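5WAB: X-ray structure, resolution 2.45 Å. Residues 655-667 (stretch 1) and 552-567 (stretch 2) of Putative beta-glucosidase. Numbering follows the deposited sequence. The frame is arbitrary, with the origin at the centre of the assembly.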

ATOM      1  N   ILE A 655     -22.238  -7.862   0.771  1.00 22.52           N
ATOM      2  CA  ILE A 655     -22.403  -8.437  -0.557  1.00 23.16           C
ATOM      3  C   ILE A 655     -23.819  -8.152  -1.029  1.00 25.25           C
ATOM      4  O   ILE A 655     -24.793  -8.433  -0.320  1.00 24.54           O
ATOM      5  CB  ILE A 655     -22.115  -9.945  -0.547  1.00 22.51           C
ATOM      6  CG1 ILE A 655     -20.700 -10.212  -0.021  1.00 21.70           C
ATOM      7  CG2 ILE A 655     -22.313 -10.528  -1.938  1.00 20.39           C
ATOM      8  CD1 ILE A 655     -19.618  -9.469  -0.778  1.00 18.65           C
ATOM      9  N   ALA A 656     -23.936  -7.568  -2.219  1.00 26.23           N
ATOM     10  CA  ALA A 656     -25.244  -7.220  -2.749  1.00 27.40           C
ATOM     11  C   ALA A 656     -25.850  -8.354  -3.557  1.00 28.04           C
ATOM     12  O   ALA A 656     -27.061  -8.583  -3.487  1.00 28.77           O
ATOM     13  CB  ALA A 656     -25.147  -5.956  -3.608  1.00 28.16           C
ATOM     14  N   ALA A 657     -25.033  -9.072  -4.321  1.00 28.84           N
ATOM     15  CA  ALA A 657     -25.534 -10.144  -5.165  1.00 29.15           C
ATOM     16  C   ALA A 657     -24.422 -11.155  -5.374  1.00 29.17           C
ATOM     17  O   ALA A 657     -23.239 -10.820  -5.300  1.00 31.95           O
ATOM     18  CB  ALA A 657     -26.040  -9.619  -6.509  1.00 29.17           C
ATOM     19  N   VAL A 658     -24.815 -12.404  -5.616  1.00 28.88           N
ATOM     20  CA  VAL A 658     -23.874 -13.478  -5.898  1.00 27.23           C
ATOM     21  C   VAL A 658     -24.383 -14.261  -7.099  1.00 28.04           C
ATOM     22  O   VAL A 658     -25.559 -14.195  -7.462  1.00 29.45           O
ATOM     23  CB  VAL A 658     -23.656 -14.418  -4.690  1.00 26.24           C
ATOM     24  CG1 VAL A 658     -23.106 -13.646  -3.503  1.00 24.59           C
ATOM     25  CG2 VAL A 658     -24.950 -15.126  -4.324  1.00 27.52           C
ATOM     26  N   ALA A 659     -23.465 -14.987  -7.730  1.00 27.79           N
ATOM     27  CA  ALA A 659     -23.791 -15.854  -8.852  1.00 28.52           C
ATOM     28  C   ALA A 659     -22.713 -16.918  -8.950  1.00 28.64           C
ATOM     29  O   ALA A 659     -21.541 -16.644  -8.686  1.00 29.06           O
ATOM     30  CB  ALA A 659     -23.900 -15.070 -10.162  1.00 29.22           C
ATOM     31  N   VAL A 660     -23.115 -18.125  -9.327  1.00 29.75           N
ATOM     32  CA  VAL A 660     -22.224 -19.277  -9.361  1.00 30.38           C
ATOM     33  C   VAL A 660     -21.805 -19.535 -10.800  1.00 30.54           C
ATOM     34  O   VAL A 660     -22.644 -19.555 -11.708  1.00 31.50           O
ATOM     35  CB  VAL A 660     -22.900 -20.517  -8.750  1.00 30.85           C
ATOM     36  CG1 VAL A 660     -22.007 -21.743  -8.892  1.00 30.66           C
ATOM     37  CG2 VAL A 660     -23.249 -20.266  -7.293  1.00 30.74           C
ATOM     38  N   VAL A 661     -20.503 -19.707 -11.014  1.00 29.70           N
ATOM     39  CA  VAL A 661     -19.978 -20.146 -12.298  1.00 29.94           C
ATOM     40  C   VAL A 661     -19.240 -21.459 -12.092  1.00 28.23           C
ATOM     41  O   VAL A 661     -18.639 -21.704 -11.039  1.00 27.67           O
ATOM     42  CB  VAL A 661     -19.060 -19.091 -12.947  1.00 30.75           C
ATOM     43  CG1 VAL A 661     -19.847 -17.847 -13.234  1.00 31.40           C
ATOM     44  CG2 VAL A 661     -17.882 -18.770 -12.044  1.00 30.19           C
ATOM     45  N   THR A 662     -19.301 -22.312 -13.107  1.00 26.98           N
ATOM     46  CA  THR A 662     -18.642 -23.611 -13.099  1.00 25.25           C
ATOM     47  C   THR A 662     -17.521 -23.595 -14.135  1.00 24.95           C
ATOM     48  O   THR A 662     -17.771 -23.368 -15.323  1.00 24.71           O
ATOM     49  CB  THR A 662     -19.647 -24.722 -13.396  1.00 26.44           C
ATOM     50  OG1 THR A 662     -20.739 -24.631 -12.471  1.00 26.59           O
ATOM     51  CG2 THR A 662     -18.991 -26.089 -13.256  1.00 26.19           C
ATOM     52  N   LEU A 663     -16.292 -23.809 -13.684  1.00 28.67           N
ATOM     53  CA  LEU A 663     -15.131 -23.792 -14.559  1.00 28.34           C
ATOM     54  C   LEU A 663     -14.668 -25.211 -14.876  1.00 29.55           C
ATOM     55  O   LEU A 663     -14.971 -26.160 -14.154  1.00 31.34           O
ATOM     56  CB  LEU A 663     -13.992 -22.999 -13.920  1.00 27.70           C
ATOM     57  CG  LEU A 663     -14.346 -21.580 -13.485  1.00 26.63           C
ATOM     58  CD1 LEU A 663     -13.097 -20.876 -12.990  1.00 26.21           C
ATOM     59  CD2 LEU A 663     -15.008 -20.801 -14.611  1.00 25.74           C
ATOM     60  N   ASP A 664     -13.929 -25.346 -15.985  1.00 31.76           N
ATOM     61  CA  ASP A 664     -13.495 -26.662 -16.450  1.00 33.29           C
ATOM     62  C   ASP A 664     -12.233 -27.165 -15.759  1.00 33.77           C
ATOM     63  O   ASP A 664     -11.984 -28.374 -15.771  1.00 34.71           O
ATOM     64  CB  ASP A 664     -13.228 -26.658 -17.956  1.00 33.07           C
ATOM     65  CG  ASP A 664     -14.378 -26.106 -18.761  1.00 32.29           C
ATOM     66  OD1 ASP A 664     -15.508 -26.033 -18.232  1.00 32.37           O
ATOM     67  OD2 ASP A 664     -14.150 -25.774 -19.944  1.00 31.24           O
ATOM     68  N   GLY A 665     -11.448 -26.286 -15.155  1.00 32.67           N
ATOM     69  CA  GLY A 665     -10.097 -26.664 -14.756  1.00 33.80           C
ATOM     70  C   GLY A 665      -9.105 -26.508 -15.893  1.00 33.58           C
ATOM     71  O   GLY A 665      -9.442 -26.603 -17.075  1.00 32.62           O
ATOM     72  N   ASP A 666      -7.845 -26.282 -15.528  1.00 34.28           N
ATOM     73  CA  ASP A 666      -6.816 -25.976 -16.521  1.00 34.58           C
ATOM     74  C   ASP A 666      -6.174 -27.207 -17.139  1.00 36.00           C
ATOM     75  O   ASP A 666      -5.267 -27.060 -17.958  1.00 36.88           O
ATOM     76  CB  ASP A 666      -5.735 -25.069 -15.915  1.00 33.92           C
ATOM     77  CG  ASP A 666      -5.103 -25.654 -14.675  1.00 35.64           C
ATOM     78  OD1 ASP A 666      -5.132 -26.889 -14.500  1.00 37.77           O
ATOM     79  OD2 ASP A 666      -4.559 -24.874 -13.873  1.00 35.82           O
ATOM     80  N   GLY A 667      -6.598 -28.406 -16.747  1.00 37.41           N
ATOM     81  CA  GLY A 667      -6.125 -29.611 -17.391  1.00 38.47           C
ATOM     82  C   GLY A 667      -4.733 -30.072 -17.020  1.00 40.40           C
ATOM     83  O   GLY A 667      -4.259 -31.049 -17.608  1.00 41.58           O
TER
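Stretch 2 552-567: AIDGVNVAKTGANTAH

Stretch 2 opens within a strand that begins earlier in the chain and includes Ala552 to Lys560. It runs nearly parallel to the strand of stretch 1, with 15° between their N-to-C directions and a closest axis approach of 7.0 Å. No backbone hydrogen bonds join these two strands; side chains fill the gap. Ala656 CB lies 3.8 Å from Ile553 CB, and Ala657 CB lies 3.7 Å from Val556 CG2. Next, Ala659 CB meets Val558 CG2 at 3.8 Å, and Val661 CG1 meets Val558 CG1 at 3.5 Å.

Beyond the strand, stretch 2 turns and comes back as a second strand, pairing His567 with Ala559. Asn564, in the turn, covers the most surface. Its chi1 is m, and its amide end comes nearer to stretch 1 than its CB direction suggests. Asn564 ND2 donates to Gly665 O at 3.0 Å, and Gly665 N gives a weak bond to Asn564 OD1 at 2.7 Å. Beside it, Asp664 N donates to Ala563 O at 3.0 Å, nearly straight at 169°.

Lys560 is fully extended, with all four chi angles t. Lys560 NZ donates a hydrogen bond to Thr662 O at 2.6 Å and forms a salt bridge with Asp664 OD1 at 2.8 Å. Leu663 lies alongside both: Leu663 CB is 3.6 Å from Asn564 OD1, and Leu663 CD2 is 4.3 Å from Lys560 CE.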

ATOM      1  N   ALA A 552     -27.433   1.532  -4.527  1.00 41.13           N
ATOM      2  CA  ALA A 552     -28.082   0.244  -4.714  1.00 40.90           C
ATOM      3  C   ALA A 552     -27.452  -0.452  -5.908  1.00 41.15           C
ATOM      4  O   ALA A 552     -27.145   0.191  -6.917  1.00 41.65           O
ATOM      5  CB  ALA A 552     -29.592   0.397  -4.930  1.00 42.93           C
ATOM      6  N   ILE A 553     -27.258  -1.762  -5.788  1.00 40.89           N
ATOM      7  CA  ILE A 553     -26.667  -2.577  -6.840  1.00 40.19           C
ATOM      8  C   ILE A 553     -27.709  -3.572  -7.333  1.00 42.35           C
ATOM      9  O   ILE A 553     -28.305  -4.304  -6.534  1.00 42.66           O
ATOM     10  CB  ILE A 553     -25.401  -3.302  -6.349  1.00 37.57           C
ATOM     11  CG1 ILE A 553     -24.324  -2.283  -5.989  1.00 35.79           C
ATOM     12  CG2 ILE A 553     -24.886  -4.262  -7.402  1.00 37.09           C
ATOM     13  CD1 ILE A 553     -23.086  -2.902  -5.410  1.00 35.88           C
ATOM     14  N   ASP A 554     -27.933  -3.589  -8.643  1.00 43.37           N
ATOM     15  CA  ASP A 554     -28.815  -4.574  -9.250  1.00 45.15           C
ATOM     16  C   ASP A 554     -28.290  -4.889 -10.643  1.00 44.08           C
ATOM     17  O   ASP A 554     -27.232  -4.402 -11.051  1.00 43.26           O
ATOM     18  CB  ASP A 554     -30.266  -4.075  -9.276  1.00 48.63           C
ATOM     19  CG  ASP A 554     -30.415  -2.726  -9.964  1.00 51.15           C
ATOM     20  OD1 ASP A 554     -29.416  -2.210 -10.515  1.00 49.81           O
ATOM     21  OD2 ASP A 554     -31.547  -2.186  -9.961  1.00 54.12           O
ATOM     22  N   GLY A 555     -29.046  -5.691 -11.385  1.00 44.99           N
ATOM     23  CA  GLY A 555     -28.614  -6.073 -12.717  1.00 44.65           C
ATOM     24  C   GLY A 555     -27.307  -6.830 -12.738  1.00 42.05           C
ATOM     25  O   GLY A 555     -26.584  -6.779 -13.738  1.00 40.78           O
ATOM     26  N   VAL A 556     -26.979  -7.530 -11.652  1.00 40.88           N
ATOM     27  CA  VAL A 556     -25.720  -8.261 -11.580  1.00 39.21           C
ATOM     28  C   VAL A 556     -25.833  -9.512 -12.438  1.00 40.41           C
ATOM     29  O   VAL A 556     -26.752 -10.323 -12.266  1.00 40.85           O
ATOM     30  CB  VAL A 556     -25.366  -8.611 -10.129  1.00 37.68           C
ATOM     31  CG1 VAL A 556     -24.097  -9.444 -10.085  1.00 36.04           C
ATOM     32  CG2 VAL A 556     -25.197  -7.348  -9.307  1.00 37.50           C
ATOM     33  N   ASN A 557     -24.904  -9.672 -13.376  1.00 41.59           N
ATOM     34  CA  ASN A 557     -24.890 -10.836 -14.254  1.00 42.90           C
ATOM     35  C   ASN A 557     -23.453 -11.305 -14.415  1.00 40.23           C
ATOM     36  O   ASN A 557     -22.578 -10.518 -14.786  1.00 39.81           O
ATOM     37  CB  ASN A 557     -25.510 -10.516 -15.615  1.00 45.50           C
ATOM     38  CG  ASN A 557     -25.648 -11.742 -16.488  1.00 46.51           C
ATOM     39  OD1 ASN A 557     -24.843 -11.971 -17.386  1.00 46.65           O
ATOM     40  ND2 ASN A 557     -26.677 -12.543 -16.223  1.00 47.60           N
ATOM     41  N   VAL A 558     -23.206 -12.571 -14.107  1.00 37.97           N
ATOM     42  CA  VAL A 558     -21.892 -13.177 -14.262  1.00 35.50           C
ATOM     43  C   VAL A 558     -22.003 -14.220 -15.364  1.00 35.69           C
ATOM     44  O   VAL A 558     -22.893 -15.078 -15.325  1.00 36.93           O
ATOM     45  CB  VAL A 558     -21.398 -13.791 -12.939  1.00 34.82           C
ATOM     46  CG1 VAL A 558     -19.993 -14.344 -13.094  1.00 33.37           C
ATOM     47  CG2 VAL A 558     -21.452 -12.755 -11.820  1.00 34.05           C
ATOM     48  N   ALA A 559     -21.117 -14.138 -16.354  1.00 34.20           N
ATOM     49  CA  ALA A 559     -21.159 -15.027 -17.503  1.00 33.87           C
ATOM     50  C   ALA A 559     -19.783 -15.636 -17.728  1.00 34.10           C
ATOM     51  O   ALA A 559     -18.759 -14.955 -17.617  1.00 32.35           O
ATOM     52  CB  ALA A 559     -21.624 -14.288 -18.763  1.00 35.50           C
ATOM     53  N   LYS A 560     -19.770 -16.928 -18.036  1.00 32.96           N
ATOM     54  CA  LYS A 560     -18.534 -17.620 -18.369  1.00 32.37           C
ATOM     55  C   LYS A 560     -18.079 -17.218 -19.768  1.00 33.42           C
ATOM     56  O   LYS A 560     -18.887 -17.161 -20.698  1.00 34.67           O
ATOM     57  CB  LYS A 560     -18.758 -19.128 -18.264  1.00 32.35           C
ATOM     58  CG  LYS A 560     -17.528 -20.003 -18.369  1.00 31.74           C
ATOM     59  CD  LYS A 560     -17.926 -21.454 -18.099  1.00 32.56           C
ATOM     60  CE  LYS A 560     -16.745 -22.406 -18.154  1.00 31.50           C
ATOM     61  NZ  LYS A 560     -17.141 -23.803 -17.849  1.00 31.75           N
ATOM     62  N   THR A 561     -16.793 -16.895 -19.910  1.00 33.97           N
ATOM     63  CA  THR A 561     -16.240 -16.438 -21.183  1.00 34.71           C
ATOM     64  C   THR A 561     -15.162 -17.359 -21.741  1.00 35.67           C
ATOM     65  O   THR A 561     -14.518 -17.012 -22.739  1.00 36.87           O
ATOM     66  CB  THR A 561     -15.694 -15.013 -21.049  1.00 34.34           C
ATOM     67  OG1 THR A 561     -14.684 -14.978 -20.031  1.00 35.22           O
ATOM     68  CG2 THR A 561     -16.814 -14.044 -20.716  1.00 34.51           C
ATOM     69  N   GLY A 562     -14.934 -18.507 -21.119  1.00 35.08           N
ATOM     70  CA  GLY A 562     -13.914 -19.421 -21.594  1.00 33.22           C
ATOM     71  C   GLY A 562     -13.916 -20.670 -20.747  1.00 34.64           C
ATOM     72  O   GLY A 562     -14.815 -20.884 -19.936  1.00 34.73           O
ATOM     73  N   ALA A 563     -12.912 -21.518 -20.970  1.00 25.00           N
ATOM     74  CA  ALA A 563     -12.790 -22.731 -20.170  1.00 24.25           C
ATOM     75  C   ALA A 563     -12.646 -22.402 -18.688  1.00 26.05           C
ATOM     76  O   ALA A 563     -13.171 -23.124 -17.834  1.00 27.69           O
ATOM     77  CB  ALA A 563     -11.607 -23.568 -20.653  1.00 21.59           C
ATOM     78  N   ASN A 564     -11.932 -21.322 -18.359  1.00 25.51           N
ATOM     79  CA  ASN A 564     -11.675 -20.961 -16.965  1.00 27.45           C
ATOM     80  C   ASN A 564     -11.686 -19.450 -16.769  1.00 27.51           C
ATOM     81  O   ASN A 564     -10.896 -18.903 -15.990  1.00 26.97           O
ATOM     82  CB  ASN A 564     -10.350 -21.545 -16.472  1.00 25.35           C
ATOM     83  CG  ASN A 564     -10.327 -23.053 -16.514  1.00 24.91           C
ATOM     84  OD1 ASN A 564     -10.982 -23.712 -15.709  1.00 26.57           O
ATOM     85  ND2 ASN A 564      -9.578 -23.612 -17.457  1.00 21.95           N
ATOM     86  N   THR A 565     -12.579 -18.748 -17.467  1.00 27.76           N
ATOM     87  CA  THR A 565     -12.715 -17.309 -17.289  1.00 28.18           C
ATOM     88  C   THR A 565     -14.188 -16.938 -17.224  1.00 30.06           C
ATOM     89  O   THR A 565     -15.054 -17.630 -17.768  1.00 30.49           O
ATOM     90  CB  THR A 565     -12.046 -16.505 -18.411  1.00 27.56           C
ATOM     91  OG1 THR A 565     -12.612 -16.877 -19.677  1.00 27.34           O
ATOM     92  CG2 THR A 565     -10.538 -16.740 -18.416  1.00 26.92           C
ATOM     93  N   ALA A 566     -14.456 -15.804 -16.580  1.00 29.83           N
ATOM     94  CA  ALA A 566     -15.812 -15.317 -16.414  1.00 30.87           C
ATOM     95  C   ALA A 566     -15.815 -13.803 -16.566  1.00 31.85           C
ATOM     96  O   ALA A 566     -14.767 -13.152 -16.577  1.00 32.36           O
ATOM     97  CB  ALA A 566     -16.389 -15.732 -15.057  1.00 31.85           C
ATOM     98  N   HIS A 567     -17.016 -13.243 -16.675  1.00 31.92           N
ATOM     99  CA  HIS A 567     -17.188 -11.812 -16.859  1.00 31.09           C
ATOM    100  C   HIS A 567     -18.354 -11.341 -16.006  1.00 32.01           C
ATOM    101  O   HIS A 567     -19.415 -11.970 -15.991  1.00 31.84           O
ATOM    102  CB  HIS A 567     -17.429 -11.468 -18.334  1.00 30.44           C
ATOM    103  CG  HIS A 567     -17.598 -10.006 -18.592  1.00 30.21           C
ATOM    104  ND1 HIS A 567     -18.826  -9.435 -18.851  1.00 30.43           N
ATOM    105  CD2 HIS A 567     -16.700  -8.994 -18.613  1.00 29.60           C
ATOM    106  CE1 HIS A 567     -18.676  -8.135 -19.029  1.00 30.77           C
ATOM    107  NE2 HIS A 567     -17.394  -7.841 -18.889  1.00 30.84           N
TER